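Local coordinates for protein putative dienelactone hydrolase (Klebsiella pneumoniae subsp. pneumoniae MGH 78578, PDB 3F67) that probably hydrolyses ester or lactone bonds as a member of the dienelactone hydrolase family within the alpha/beta-hydrolase superfamily, at residues Ile164-Leu168 / Ala194-Ala200; Ala170-Tyr176 / Thr201-Val205; Leu139-Val143 / Trp237-Tyr241; Ile204-Pro208 / Asp229-Arg233. All coordinates share one frame. Where two conformers were deposited one is given. Residue numbers count along the deposited sequence, not the author numbering.

Contact 1: Ile164-Leu168 / Ala194-Ala200; sequences IAVDL and ALRAANA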
loop_
_atom_site.group_PDB
_atom_site.type_symbol
_atom_site.label_atom_id
_atom_site.label_comp_id
_atom_site.label_asym_id
_atom_site.label_seq_id
_atom_site.Cartn_x
_atom_site.Cartn_y
_atom_site.Cartn_z
ATOM N N ILE A 164 -14.553 2.088 -7.479
ATOM C CA ILE A 164 -14.354 0.637 -7.411
ATOM C C ILE A 164 -14.868 0.025 -6.147
ATOM O O ILE A 164 -14.792 -1.182 -5.979
ATOM C CB ILE A 164 -12.876 0.225 -7.687
ATOM C CG1 ILE A 164 -11.863 0.987 -6.819
ATOM C CG2 ILE A 164 -12.565 0.542 -9.127
ATOM C CD1 ILE A 164 -11.815 0.588 -5.348
ATOM N N ALA A 165 -15.441 0.861 -5.266
ATOM C CA ALA A 165 -15.981 0.365 -4.004
ATOM C C ALA A 165 -16.919 -0.812 -4.313
ATOM O O ALA A 165 -16.969 -1.845 -3.641
ATOM C CB ALA A 165 -16.717 1.510 -3.231
ATOM N N VAL A 166 -17.654 -0.659 -5.402
ATOM C CA VAL A 166 -18.533 -1.679 -5.855
ATOM C C VAL A 166 -17.907 -3.065 -6.145
ATOM O O VAL A 166 -18.595 -4.078 -6.049
ATOM C CB VAL A 166 -19.358 -1.134 -7.103
ATOM C CG1 VAL A 166 -18.425 -0.520 -8.168
ATOM C CG2 VAL A 166 -20.262 -2.218 -7.658
ATOM N N ASP A 167 -16.607 -3.107 -6.474
ATOM C CA ASP A 167 -15.890 -4.334 -6.914
ATOM C C ASP A 167 -14.915 -4.853 -5.822
ATOM O O ASP A 167 -14.205 -5.821 -6.029
ATOM C CB ASP A 167 -15.073 -4.051 -8.196
ATOM C CG ASP A 167 -15.956 -3.742 -9.404
ATOM O OD1 ASP A 167 -17.093 -4.239 -9.477
ATOM O OD2 ASP A 167 -15.510 -2.995 -10.282
ATOM N N LEU A 168 -14.924 -4.221 -4.655
ATOM C CA LEU A 168 -14.047 -4.674 -3.552
ATOM C C LEU A 168 -14.245 -6.167 -3.185
ATOM O O LEU A 168 -15.393 -6.652 -3.051
ATOM C CB LEU A 168 -14.213 -3.759 -2.330
ATOM C CG LEU A 168 -13.615 -2.370 -2.481
ATOM C CD1 LEU A 168 -14.112 -1.459 -1.337
ATOM C CD2 LEU A 168 -12.019 -2.377 -2.595
ATOM N N ALA A 194 -20.037 5.546 -1.022
ATOM C CA ALA A 194 -19.772 4.551 -2.049
ATOM C C ALA A 194 -19.695 3.153 -1.389
ATOM O O ALA A 194 -20.248 2.187 -1.907
ATOM C CB ALA A 194 -18.467 4.874 -2.793
ATOM N N LEU A 195 -19.036 3.087 -0.244
ATOM C CA LEU A 195 -18.884 1.801 0.494
ATOM C C LEU A 195 -20.234 1.275 1.019
ATOM O O LEU A 195 -20.540 0.068 0.934
ATOM C CB LEU A 195 -17.899 1.987 1.637
ATOM C CG LEU A 195 -16.457 2.234 1.210
ATOM C CD1 LEU A 195 -15.611 2.750 2.411
ATOM C CD2 LEU A 195 -15.837 0.974 0.538
ATOM N N ARG A 196 -21.058 2.183 1.549
ATOM C CA ARG A 196 -22.380 1.780 1.987
ATOM C C ARG A 196 -23.251 1.295 0.831
ATOM O O ARG A 196 -23.945 0.278 0.974
ATOM C CB ARG A 196 -23.081 2.930 2.712
ATOM C CG ARG A 196 -22.481 3.255 4.057
ATOM C CD ARG A 196 -23.418 4.171 4.875
ATOM N NE ARG A 196 -23.499 5.521 4.298
ATOM C CZ ARG A 196 -22.727 6.539 4.678
ATOM N NH1 ARG A 196 -21.817 6.366 5.629
ATOM N NH2 ARG A 196 -22.856 7.725 4.104
ATOM N N ALA A 197 -23.204 2.000 -0.313
ATOM C CA ALA A 197 -24.025 1.629 -1.471
ATOM C C ALA A 197 -23.603 0.247 -1.981
ATOM O O ALA A 197 -24.425 -0.516 -2.506
ATOM C CB ALA A 197 -23.863 2.641 -2.589
ATOM N N ALA A 198 -22.310 -0.028 -1.855
ATOM C CA ALA A 198 -21.715 -1.294 -2.274
ATOM C C ALA A 198 -21.895 -2.444 -1.264
ATOM O O ALA A 198 -21.584 -3.605 -1.606
ATOM C CB ALA A 198 -20.219 -1.083 -2.547
ATOM N N ASN A 199 -22.444 -2.134 -0.083
ATOM C CA ASN A 199 -22.339 -2.964 1.147
ATOM C C ASN A 199 -20.998 -3.695 1.224
ATOM O O ASN A 199 -20.941 -4.935 1.278
ATOM C CB ASN A 199 -23.529 -3.922 1.349
ATOM C CG ASN A 199 -24.127 -3.835 2.775
ATOM O OD1 ASN A 199 -23.463 -4.125 3.772
ATOM N ND2 ASN A 199 -25.386 -3.426 2.859
ATOM N N ALA A 200 -19.933 -2.897 1.204
ATOM C CA ALA A 200 -18.563 -3.390 1.288
ATOM C C ALA A 200 -18.211 -3.589 2.768
ATOM O O ALA A 200 -18.793 -2.926 3.643
ATOM C CB ALA A 200 -17.612 -2.400 0.612
#
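The backbones of Ile164-Leu168 and Ala194-Ala200 come closest where the CA atoms of Val166 and Ala198 lie 4.8 Å apart, while those of Ala165 and Leu195 are 5.5 Å apart. The second segment is the C-terminal end of helix 185-197, closed by a Schellman motif: Asn199 swings to positive phi, and Asn199 N and Ala200 N bond back at 3.0 Å each to Arg196 O and Leu195 O. The first segment is a compact turn in which Asp167 N bonds to Ile164 O at 2.7 Å. In this alpha/beta-hydrolase fold the contact therefore lays the connection leading into strand 172-177 against the end of the helix that follows that strand. Small side chains permit the close approach, and the interaction is apolar. Ala165 is the central piece: its CB meets Ala194 CB at 3.8 Å and Leu195 CD2 at 3.9 Å, and sits 4.4 Å from Ala198 CB. Ala198 CB also rests 3.8 Å from Val166 CA. Leu195 starts off sideways, but its end bends toward the turn; together with Leu168 it reaches Trp130, so the apolar seam continues onto helix 124-133. Ala200, just past the helix, adds its methyl group to the same patch, with CB 4.1 Å from Leu168 CD1, and the tightest side-chain approach is Leu168 CD1 to Leu195 CD2 at 3.5 Å.

Contact 2: Ala170-Tyr176 / Thr201-Val205; sequences APVLGLY and TAEIV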
loop_
_atom_site.group_PDB
_atom_site.type_symbol
_atom_site.label_atom_id
_atom_site.label_comp_id
_atom_site.label_asym_id
_atom_site.label_seq_id
_atom_site.Cartn_x
_atom_site.Cartn_y
_atom_site.Cartn_z
ATOM N N ALA A 170 -12.109 -7.780 -0.707
ATOM C CA ALA A 170 -11.445 -8.019 0.585
ATOM C C ALA A 170 -11.773 -6.869 1.524
ATOM O O ALA A 170 -12.001 -5.732 1.050
ATOM C CB ALA A 170 -9.909 -8.039 0.387
ATOM N N PRO A 171 -11.808 -7.133 2.860
ATOM C CA PRO A 171 -12.030 -6.058 3.835
ATOM C C PRO A 171 -10.900 -5.034 3.806
ATOM O O PRO A 171 -9.715 -5.434 3.856
ATOM C CB PRO A 171 -12.022 -6.796 5.205
ATOM C CG PRO A 171 -12.277 -8.210 4.858
ATOM C CD PRO A 171 -11.695 -8.456 3.512
ATOM N N VAL A 172 -11.260 -3.745 3.713
ATOM C CA VAL A 172 -10.246 -2.690 3.640
ATOM C C VAL A 172 -10.421 -1.771 4.807
ATOM O O VAL A 172 -11.522 -1.288 5.060
ATOM C CB VAL A 172 -10.382 -1.824 2.363
ATOM C CG1 VAL A 172 -9.243 -0.849 2.325
ATOM C CG2 VAL A 172 -10.352 -2.706 1.088
ATOM N N LEU A 173 -9.331 -1.540 5.527
ATOM C CA LEU A 173 -9.305 -0.534 6.622
ATOM C C LEU A 173 -8.567 0.686 6.070
ATOM O O LEU A 173 -7.435 0.544 5.553
ATOM C CB LEU A 173 -8.462 -1.084 7.786
ATOM C CG LEU A 173 -8.050 -0.083 8.850
ATOM C CD1 LEU A 173 -9.290 0.586 9.575
ATOM C CD2 LEU A 173 -7.234 -0.848 9.930
ATOM N N GLY A 174 -9.156 1.877 6.182
ATOM C CA GLY A 174 -8.422 3.091 5.781
ATOM C C GLY A 174 -7.987 3.854 7.024
ATOM O O GLY A 174 -8.735 3.959 7.993
ATOM N N LEU A 175 -6.771 4.386 7.008
ATOM C CA LEU A 175 -6.265 5.178 8.155
ATOM C C LEU A 175 -5.972 6.579 7.615
ATOM O O LEU A 175 -5.052 6.760 6.811
ATOM C CB LEU A 175 -4.975 4.495 8.697
ATOM C CG LEU A 175 -5.236 3.064 9.223
ATOM C CD1 LEU A 175 -3.888 2.349 9.513
ATOM C CD2 LEU A 175 -6.143 3.080 10.531
ATOM N N TYR A 176 -6.776 7.570 8.041
ATOM C CA TYR A 176 -6.794 8.891 7.394
ATOM C C TYR A 176 -6.577 9.983 8.449
ATOM O O TYR A 176 -6.910 9.784 9.633
ATOM C CB TYR A 176 -8.128 9.066 6.627
ATOM C CG TYR A 176 -8.041 8.355 5.278
ATOM C CD1 TYR A 176 -7.971 6.942 5.211
ATOM C CD2 TYR A 176 -8.001 9.086 4.080
ATOM C CE1 TYR A 176 -7.830 6.289 4.016
ATOM C CE2 TYR A 176 -7.871 8.431 2.832
ATOM C CZ TYR A 176 -7.799 7.035 2.815
ATOM O OH TYR A 176 -7.618 6.366 1.617
ATOM N N THR A 201 -17.311 -4.533 3.064
ATOM C CA THR A 201 -16.725 -4.612 4.412
ATOM C C THR A 201 -15.514 -3.689 4.444
ATOM O O THR A 201 -14.486 -3.988 3.831
ATOM C CB THR A 201 -16.293 -6.058 4.711
ATOM O OG1 THR A 201 -17.473 -6.869 4.733
ATOM C CG2 THR A 201 -15.585 -6.154 6.090
ATOM N N ALA A 202 -15.649 -2.546 5.113
ATOM C CA ALA A 202 -14.622 -1.531 5.083
ATOM C C ALA A 202 -14.927 -0.499 6.130
ATOM O O ALA A 202 -16.099 -0.255 6.470
ATOM C CB ALA A 202 -14.549 -0.836 3.666
ATOM N N GLU A 203 -13.896 0.157 6.634
ATOM C CA GLU A 203 -14.134 1.307 7.490
ATOM C C GLU A 203 -12.940 2.193 7.308
ATOM O O GLU A 203 -11.852 1.732 6.953
ATOM C CB GLU A 203 -14.239 0.906 8.957
ATOM C CG GLU A 203 -12.934 0.321 9.442
ATOM C CD GLU A 203 -13.108 -0.439 10.722
ATOM O OE1 GLU A 203 -12.343 -0.189 11.667
ATOM O OE2 GLU A 203 -14.036 -1.291 10.771
ATOM N N ILE A 204 -13.176 3.469 7.541
ATOM C CA ILE A 204 -12.156 4.521 7.494
ATOM C C ILE A 204 -12.074 5.152 8.887
ATOM O O ILE A 204 -13.074 5.664 9.426
ATOM C CB ILE A 204 -12.519 5.615 6.431
ATOM C CG1 ILE A 204 -12.489 4.969 5.038
ATOM C CG2 ILE A 204 -11.552 6.770 6.498
ATOM C CD1 ILE A 204 -13.071 5.862 3.891
ATOM N N VAL A 205 -10.894 5.083 9.475
ATOM C CA VAL A 205 -10.645 5.706 10.773
ATOM C C VAL A 205 -9.967 7.033 10.498
ATOM O O VAL A 205 -8.967 7.075 9.769
ATOM C CB VAL A 205 -9.745 4.791 11.612
ATOM C CG1 VAL A 205 -9.259 5.525 12.933
ATOM C CG2 VAL A 205 -10.500 3.449 11.913
HETATM O O HOH W 1 -14.094 -4.133 1.166
#
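Neighbouring parallel strands joined through a helix form a beta-alpha-beta crossover, and strands 172-177 and 202-207, linked by helix 185-197, are a worked example at the edge of the alpha/beta-hydrolase sheet. The short strand axes run 4.7 Å apart at 12°. Val205 has the most surface buried here. Its N donates to Gly174 O and its O accepts from Tyr176 N, both at 2.8 Å, so it bonds to the residues flanking its partner Leu175, as parallel register requires. Its side chain shares a face with two leucines: CG2 lies 3.9 Å from Leu173 CD1, and CB 4.1 Å from Leu175 CD2. On the other face, Tyr176 CD1 packs 3.8 Å from Ile204 CG2, while the tyrosine OH is hydrogen-bonded to Gly147 and Trp130. Gly174 leaves room for this ring, since an ideal CB would stand 2.9 Å from Tyr176 CE1. At the other end Thr201 O accepts from Val172 N and receives a CA-H...O contact from Pro171 CA, both at 3.2 Å, while Thr201 CG2 lies 3.7 Å from Pro171 CB. A water donates to Ala170 O at 2.6 Å and to Thr201 O at 2.7 Å, bridging the segments just before the strands begin.

Contact 3: Leu139-Val143 / Trp237-Tyr241; sequences LKAAV and WFAQY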
loop_
_atom_site.group_PDB
_atom_site.type_symbol
_atom_site.label_atom_id
_atom_site.label_comp_id
_atom_site.label_asym_id
_atom_site.label_seq_id
_atom_site.Cartn_x
_atom_site.Cartn_y
_atom_site.Cartn_z
ATOM N N LEU A 139 -7.026 -11.747 -2.696
ATOM C CA LEU A 139 -6.524 -10.899 -1.599
ATOM C C LEU A 139 -7.389 -11.116 -0.345
ATOM O O LEU A 139 -8.607 -11.153 -0.444
ATOM C CB LEU A 139 -6.531 -9.428 -2.034
ATOM C CG LEU A 139 -6.000 -8.476 -0.936
ATOM C CD1 LEU A 139 -4.480 -8.584 -0.800
ATOM C CD2 LEU A 139 -6.451 -7.032 -1.357
ATOM N N LYS A 140 -6.774 -11.277 0.831
ATOM C CA LYS A 140 -7.553 -11.527 2.048
ATOM C C LYS A 140 -7.928 -10.263 2.811
ATOM O O LYS A 140 -9.003 -10.216 3.416
ATOM C CB LYS A 140 -6.774 -12.448 2.997
ATOM C CG LYS A 140 -6.607 -13.867 2.400
ATOM C CD LYS A 140 -7.992 -14.528 2.235
ATOM C CE LYS A 140 -7.864 -16.011 1.898
ATOM N NZ LYS A 140 -7.397 -16.200 0.500
ATOM N N ALA A 141 -7.057 -9.258 2.797
ATOM C CA ALA A 141 -7.376 -8.001 3.471
ATOM C C ALA A 141 -6.403 -6.917 3.063
ATOM O O ALA A 141 -5.319 -7.215 2.498
ATOM C CB ALA A 141 -7.334 -8.195 5.013
ATOM N N ALA A 142 -6.800 -5.662 3.330
ATOM C CA ALA A 142 -5.997 -4.511 2.868
ATOM C C ALA A 142 -6.103 -3.386 3.889
ATOM O O ALA A 142 -7.148 -3.204 4.525
ATOM C CB ALA A 142 -6.503 -3.984 1.491
ATOM N N VAL A 143 -5.003 -2.665 4.066
ATOM C CA VAL A 143 -4.961 -1.458 4.924
ATOM C C VAL A 143 -4.365 -0.310 4.116
ATOM O O VAL A 143 -3.178 -0.357 3.737
ATOM C CB VAL A 143 -4.157 -1.703 6.241
ATOM C CG1 VAL A 143 -4.117 -0.390 7.113
ATOM C CG2 VAL A 143 -4.871 -2.862 7.048
ATOM N N TRP A 237 -6.287 -5.778 12.053
ATOM C CA TRP A 237 -7.122 -6.020 10.879
ATOM C C TRP A 237 -6.633 -7.286 10.199
ATOM O O TRP A 237 -7.428 -8.073 9.682
ATOM C CB TRP A 237 -6.990 -4.820 9.928
ATOM C CG TRP A 237 -8.000 -4.788 8.809
ATOM C CD1 TRP A 237 -7.780 -5.132 7.502
ATOM C CD2 TRP A 237 -9.329 -4.311 8.899
ATOM N NE1 TRP A 237 -8.939 -4.920 6.763
ATOM C CE2 TRP A 237 -9.894 -4.388 7.600
ATOM C CE3 TRP A 237 -10.106 -3.801 9.965
ATOM C CZ2 TRP A 237 -11.212 -3.984 7.319
ATOM C CZ3 TRP A 237 -11.430 -3.377 9.707
ATOM C CH2 TRP A 237 -11.981 -3.482 8.382
ATOM N N PHE A 238 -5.316 -7.462 10.170
ATOM C CA PHE A 238 -4.655 -8.601 9.506
ATOM C C PHE A 238 -4.631 -9.876 10.352
ATOM O O PHE A 238 -4.313 -10.969 9.839
ATOM C CB PHE A 238 -3.177 -8.289 9.184
ATOM C CG PHE A 238 -2.972 -7.307 8.038
ATOM C CD1 PHE A 238 -1.753 -6.602 7.920
ATOM C CD2 PHE A 238 -3.993 -7.044 7.102
ATOM C CE1 PHE A 238 -1.544 -5.693 6.867
ATOM C CE2 PHE A 238 -3.790 -6.135 6.016
ATOM C CZ PHE A 238 -2.574 -5.455 5.904
ATOM N N ALA A 239 -4.930 -9.737 11.626
ATOM C CA ALA A 239 -4.549 -10.794 12.609
ATOM C C ALA A 239 -5.071 -12.206 12.300
ATOM O O ALA A 239 -4.368 -13.207 12.571
ATOM C CB ALA A 239 -5.010 -10.384 14.020
ATOM N N GLN A 240 -6.298 -12.324 11.784
ATOM C CA GLN A 240 -6.869 -13.665 11.593
ATOM C C GLN A 240 -6.392 -14.373 10.334
ATOM O O GLN A 240 -6.679 -15.569 10.169
ATOM C CB GLN A 240 -8.418 -13.593 11.524
ATOM C CG GLN A 240 -8.966 -13.115 10.161
ATOM C CD GLN A 240 -10.454 -12.870 10.220
ATOM O OE1 GLN A 240 -11.233 -13.776 9.996
ATOM N NE2 GLN A 240 -10.843 -11.677 10.571
ATOM N N TYR A 241 -5.771 -13.624 9.427
ATOM C CA TYR A 241 -5.492 -14.130 8.058
ATOM C C TYR A 241 -4.165 -14.855 7.955
ATOM O O TYR A 241 -3.326 -14.722 8.859
ATOM C CB TYR A 241 -5.579 -12.976 7.034
ATOM C CG TYR A 241 -6.931 -12.349 7.040
ATOM C CD1 TYR A 241 -7.152 -11.073 7.614
ATOM C CD2 TYR A 241 -8.037 -13.044 6.531
ATOM C CE1 TYR A 241 -8.456 -10.501 7.630
ATOM C CE2 TYR A 241 -9.329 -12.473 6.552
ATOM C CZ TYR A 241 -9.509 -11.207 7.105
ATOM O OH TYR A 241 -10.766 -10.653 7.095
ATOM O OXT TYR A 241 -3.960 -15.616 6.974
#
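Three aromatic residues at the C terminus show how rotamer choice can direct rings onto one strand. Trp237 takes the t rotamer, which lays its indole across the strand, toward neighbouring strand 172-177, with CD1 4.0 Å from Ala141 CB and 3.7 Å from Val143 CG2. Phe238, with chi1 in m, leaves its backbone sideways, yet its ring returns to the strand, bringing CE2 within 3.6 Å of Val143 CG2. Val143, itself in t, thus sets one methyl against both rings. A type I turn from Phe238 to Tyr241, closed by Tyr241 N to Phe238 O at 3.1 Å, returns the last residue to the strand. Tyr241, also m, places CE1 3.7 Å from Ala141 CB, and Lys140 O lies over one face of its ring. Lys140 joins through the base of its side chain, CB standing 3.8 Å from Tyr241 CD2, while its amino end leads away. In this alpha/beta-hydrolase fold, the end of the last helix is thereby packed on strand 141-145. The chemistry implies adhesion by apolar burial, with polar ends satisfied elsewhere: Trp237 NE1 bonds to Pro171 O rather than to Ala142 O, and the terminal carboxylate forms a salt bridge with Arg116.

Contact 4: Ile204-Pro208 / Asp229-Arg233; sequences IVVYP and DGWQR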
loop_
_atom_site.group_PDB
_atom_site.type_symbol
_atom_site.label_atom_id
_atom_site.label_comp_id
_atom_site.label_asym_id
_atom_site.label_seq_id
_atom_site.Cartn_x
_atom_site.Cartn_y
_atom_site.Cartn_z
ATOM N N ILE A 204 -13.176 3.469 7.541
ATOM C CA ILE A 204 -12.156 4.521 7.494
ATOM C C ILE A 204 -12.074 5.152 8.887
ATOM O O ILE A 204 -13.074 5.664 9.426
ATOM C CB ILE A 204 -12.519 5.615 6.431
ATOM C CG1 ILE A 204 -12.489 4.969 5.038
ATOM C CG2 ILE A 204 -11.552 6.770 6.498
ATOM C CD1 ILE A 204 -13.071 5.862 3.891
ATOM N N VAL A 205 -10.894 5.083 9.475
ATOM C CA VAL A 205 -10.645 5.706 10.773
ATOM C C VAL A 205 -9.967 7.033 10.498
ATOM O O VAL A 205 -8.967 7.075 9.769
ATOM C CB VAL A 205 -9.745 4.791 11.612
ATOM C CG1 VAL A 205 -9.259 5.525 12.933
ATOM C CG2 VAL A 205 -10.500 3.449 11.913
ATOM N N VAL A 206 -10.530 8.127 11.059
ATOM C CA VAL A 206 -9.976 9.456 10.857
ATOM C C VAL A 206 -9.349 9.972 12.157
ATOM O O VAL A 206 -10.025 10.034 13.200
ATOM C CB VAL A 206 -11.062 10.439 10.415
ATOM C CG1 VAL A 206 -10.431 11.809 10.185
ATOM C CG2 VAL A 206 -11.709 9.933 9.119
ATOM N N TYR A 207 -8.060 10.281 12.104
ATOM C CA TYR A 207 -7.303 10.759 13.271
ATOM C C TYR A 207 -7.396 12.282 13.371
ATOM O O TYR A 207 -6.865 12.988 12.512
ATOM C CB TYR A 207 -5.833 10.326 13.166
ATOM C CG TYR A 207 -5.699 8.836 13.372
ATOM C CD1 TYR A 207 -5.563 8.308 14.668
ATOM C CD2 TYR A 207 -5.762 7.955 12.285
ATOM C CE1 TYR A 207 -5.500 6.905 14.881
ATOM C CE2 TYR A 207 -5.699 6.569 12.488
ATOM C CZ TYR A 207 -5.543 6.071 13.775
ATOM O OH TYR A 207 -5.468 4.723 13.996
ATOM N N PRO A 208 -8.049 12.792 14.432
ATOM C CA PRO A 208 -8.274 14.249 14.551
ATOM C C PRO A 208 -7.006 15.107 14.469
ATOM O O PRO A 208 -7.061 16.233 13.982
ATOM C CB PRO A 208 -8.931 14.425 15.941
ATOM C CG PRO A 208 -9.432 13.117 16.349
ATOM C CD PRO A 208 -8.654 12.027 15.536
ATOM N N ASP A 229 -1.135 4.131 16.960
ATOM C CA ASP A 229 -2.490 3.568 16.960
ATOM C C ASP A 229 -2.814 2.918 15.613
ATOM O O ASP A 229 -3.369 1.814 15.557
ATOM C CB ASP A 229 -3.528 4.646 17.310
ATOM C CG ASP A 229 -4.925 4.069 17.447
ATOM O OD1 ASP A 229 -5.219 3.560 18.541
ATOM O OD2 ASP A 229 -5.714 4.075 16.474
ATOM N N GLY A 230 -2.488 3.611 14.521
ATOM C CA GLY A 230 -2.758 3.062 13.162
ATOM C C GLY A 230 -2.025 1.760 12.921
ATOM O O GLY A 230 -2.592 0.784 12.371
ATOM N N TRP A 231 -0.775 1.702 13.377
ATOM C CA TRP A 231 0.015 0.480 13.202
ATOM C C TRP A 231 -0.663 -0.689 13.956
ATOM O O TRP A 231 -0.768 -1.801 13.428
ATOM C CB TRP A 231 1.428 0.684 13.745
ATOM C CG TRP A 231 2.409 -0.384 13.285
ATOM C CD1 TRP A 231 2.938 -1.390 14.035
ATOM C CD2 TRP A 231 3.017 -0.482 11.978
ATOM N NE1 TRP A 231 3.803 -2.158 13.247
ATOM C CE2 TRP A 231 3.877 -1.613 11.999
ATOM C CE3 TRP A 231 2.894 0.267 10.793
ATOM C CZ2 TRP A 231 4.633 -2.015 10.884
ATOM C CZ3 TRP A 231 3.626 -0.136 9.668
ATOM C CH2 TRP A 231 4.498 -1.270 9.733
ATOM N N GLN A 232 -1.185 -0.412 15.162
ATOM C CA GLN A 232 -1.841 -1.488 15.918
ATOM C C GLN A 232 -3.165 -1.865 15.254
ATOM O O GLN A 232 -3.493 -3.065 15.205
ATOM C CB GLN A 232 -2.061 -1.073 17.378
ATOM C CG GLN A 232 -0.715 -0.937 18.178
ATOM C CD GLN A 232 0.187 -2.199 18.045
ATOM O OE1 GLN A 232 1.391 -2.122 17.666
ATOM N NE2 GLN A 232 -0.414 -3.379 18.290
ATOM N N ARG A 233 -3.866 -0.885 14.692
ATOM C CA ARG A 233 -5.157 -1.196 13.979
ATOM C C ARG A 233 -4.874 -2.016 12.735
ATOM O O ARG A 233 -5.634 -2.910 12.402
ATOM C CB ARG A 233 -5.927 0.079 13.580
ATOM C CG ARG A 233 -6.616 0.788 14.788
ATOM C CD ARG A 233 -7.387 2.019 14.328
ATOM N NE ARG A 233 -7.991 2.636 15.522
ATOM C CZ ARG A 233 -9.193 2.346 16.006
ATOM N NH1 ARG A 233 -9.986 1.484 15.374
ATOM N NH2 ARG A 233 -9.633 3.003 17.101
#
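One carboxylate oxygen gathers the polar interactions between Ile204-Pro208 and Asp229-Arg233. Tyr207 OH donates a hydrogen bond of 2.6 Å to Asp229 OD2, which lies near the plane of the tyrosine ring, at its edge. The same OD2 receives Arg233 NE at 2.9 Å in a salt bridge within the helix, spanning the i to i+4 spacing that sets the two side chains on one side of it. Tyr207 OH also lies 3.2 Å from Gly230 N, but the angle is too poor for a hydrogen bond. These reaches are long ones: the short axes of strand 204-207 and helix 229-233 stay 11.2 Å apart and run nearly antiparallel, at 167°. That is the alpha/beta-hydrolase arrangement of the edge strand and the C-terminal helix, and the loop between the two probably carries the catalytic histidine, as in relatives. The helix has a second side, turned away from the strand, where Trp231 packs on Leu51 and Leu55 of helix 46-57 and forms a cation-pi interaction with Arg54. The other contacts between the two segments are packing. The extended Arg233 side chain reaches across toward the strand, with CD 3.3 Å from Tyr207 OH. Val205 places CG1 over one face of the Arg233 guanidinium, and its CG2 stands 4.0 Å from Arg233 NH1.

Overall arrangement
Followed from the N terminus, the chain opens contact 3 first, at Leu139-Val143, and closes it last, at the C terminus, so the other three nest inside its loop. Contact 1 opens at 164-168 and contact 2 at 170-176; they close in the same order, at 194-200 and 201-205, and therefore cross around helix 185-197. Contact 4 opens on strand 202-207 where contact 2 ends, sharing Ile204 and Val205, and closes on helix 224-238, in series with contact 1. Contacts 2, 3 and 4 thus tie three adjacent strands to the last helix, while contact 1 sets the connection before strand 172-177 against the end of helix 185-197, with Leu195 packing against Ala202 of contact 2.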